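PDB 5A4A: maternal effect protein oskar from Drosophila melanogaster, which probably binds RNA through its OSK domain, an SGNH hydrolase-like module, and acts as an inducer of the germline in the fly. Local coordinates for residues Phe103-Leu106 / Ile107-Met110. Sequence-based numbering, arbitrary orientation.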
loop_
_atom_site.group_PDB
_atom_site.type_symbol
_atom_site.label_atom_id
_atom_site.label_comp_id
_atom_site.label_asym_id
_atom_site.label_seq_id
_atom_site.Cartn_x
_atom_site.Cartn_y
_atom_site.Cartn_z
ATOM N N PHE A 103 -0.897 2.089 12.683
ATOM C CA PHE A 103 0.102 2.724 11.836
ATOM C C PHE A 103 1.294 3.228 12.670
ATOM O O PHE A 103 2.451 3.071 12.280
ATOM C CB PHE A 103 -0.522 3.857 11.013
ATOM C CG PHE A 103 0.409 4.427 9.978
ATOM C CD1 PHE A 103 0.574 3.789 8.764
ATOM C CD2 PHE A 103 1.130 5.587 10.233
ATOM C CE1 PHE A 103 1.431 4.292 7.808
ATOM C CE2 PHE A 103 1.996 6.101 9.279
ATOM C CZ PHE A 103 2.148 5.452 8.069
ATOM N N ARG A 104 1.013 3.806 13.835
ATOM C CA ARG A 104 2.081 4.269 14.719
ATOM C C ARG A 104 2.973 3.090 15.124
ATOM O O ARG A 104 4.198 3.201 15.149
ATOM C CB ARG A 104 1.481 4.977 15.939
ATOM C CG ARG A 104 2.461 5.364 17.015
ATOM C CD ARG A 104 1.731 6.059 18.162
ATOM N NE ARG A 104 1.440 7.461 17.870
ATOM C CZ ARG A 104 0.245 7.944 17.537
ATOM N NH1 ARG A 104 -0.810 7.140 17.442
ATOM N NH2 ARG A 104 0.106 9.242 17.301
ATOM N N LEU A 105 2.354 1.941 15.383
ATOM C CA LEU A 105 3.109 0.737 15.724
ATOM C C LEU A 105 3.883 0.143 14.539
ATOM O O LEU A 105 4.957 -0.427 14.736
ATOM C CB LEU A 105 2.197 -0.319 16.357
ATOM C CG LEU A 105 1.648 0.060 17.733
ATOM C CD1 LEU A 105 0.685 -1.009 18.226
ATOM C CD2 LEU A 105 2.776 0.287 18.734
ATOM N N LEU A 106 3.340 0.258 13.324
ATOM C CA LEU A 106 4.073 -0.166 12.125
ATOM C C LEU A 106 5.358 0.652 11.970
ATOM O O LEU A 106 6.443 0.109 11.739
ATOM C CB LEU A 106 3.202 -0.041 10.861
ATOM C CG LEU A 106 3.910 -0.292 9.517
ATOM C CD1 LEU A 106 4.467 -1.721 9.412
ATOM C CD2 LEU A 106 2.989 0.003 8.318
ATOM N N ILE A 107 5.227 1.960 12.093
ATOM C CA ILE A 107 6.386 2.848 12.011
ATOM C C ILE A 107 7.442 2.513 13.073
ATOM O O ILE A 107 8.638 2.461 12.783
ATOM C CB ILE A 107 5.968 4.329 12.128
ATOM C CG1 ILE A 107 5.058 4.733 10.962
ATOM C CG2 ILE A 107 7.197 5.227 12.160
ATOM C CD1 ILE A 107 5.699 4.598 9.571
ATOM N N LYS A 108 6.993 2.263 14.298
ATOM C CA LYS A 108 7.900 1.910 15.385
ATOM C C LYS A 108 8.567 0.561 15.149
ATOM O O LYS A 108 9.754 0.395 15.414
ATOM C CB LYS A 108 7.134 1.919 16.710
ATOM C CG LYS A 108 7.858 1.342 17.911
ATOM C CD LYS A 108 6.902 1.335 19.107
ATOM C CE LYS A 108 7.267 0.287 20.145
ATOM N NZ LYS A 108 8.504 0.653 20.878
ATOM N N GLU A 109 7.799 -0.406 14.647
ATOM C CA GLU A 109 8.347 -1.723 14.352
ATOM C C GLU A 109 9.405 -1.673 13.245
ATOM O O GLU A 109 10.450 -2.312 13.341
ATOM C CB GLU A 109 7.225 -2.691 13.963
ATOM C CG GLU A 109 7.719 -3.978 13.359
ATOM C CD GLU A 109 6.580 -4.889 12.942
ATOM O OE1 GLU A 109 5.449 -4.713 13.421
ATOM O OE2 GLU A 109 6.801 -5.790 12.124
ATOM N N MET A 110 9.133 -0.911 12.193
ATOM C CA MET A 110 10.120 -0.741 11.134
ATOM C C MET A 110 11.404 -0.113 11.689
ATOM O O MET A 110 12.509 -0.523 11.330
ATOM C CB MET A 110 9.533 0.078 9.979
ATOM C CG MET A 110 8.410 -0.666 9.256
ATOM S SD MET A 110 7.764 0.169 7.807
ATOM C CE MET A 110 9.185 0.071 6.707
#
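Two successive turns of the amphipathic helix 96-112 meet where Phe103 touches Ile107 and Leu106 touches Met110, both pairs one turn apart. The backbone supplies four successive i to i+4 hydrogen bonds, from Ile107 N to Phe103 O (3.0 Å, nearly straight at 172°) through to Met110 N to Leu106 O (2.9 Å). On the inner face Phe103 has CG anti to its own N (chi1 -172°), which carries the ring along the helix until CE2 lies 3.8 Å from Ile107 CG1 and CZ 3.9 Å from Ile107 CD1, the two side chains crossing at a slant. Leu106 and Met110 instead run side by side in the same direction, with Leu106 CD1 4.1 Å from both CG and SD of Met110. In this SGNH hydrolase-like fold the helix lies against the parallel core of the sheet: Phe103 reaches Leu119 of strand 116-120, while Ile107 and Met110 both rest on Pro117. The ring of Phe103 also meets Phe141 of helix 132-148 edge-to-face, and an alanine here would probably leave the ring of Phe141 without this aromatic partner and open a gap beside Ile107 CD1. Away from the sheet, exposed Lys108 lays its CD 4.3 Å from Leu105 CD2, whereas Arg104 is drawn off to a salt bridge with Glu148.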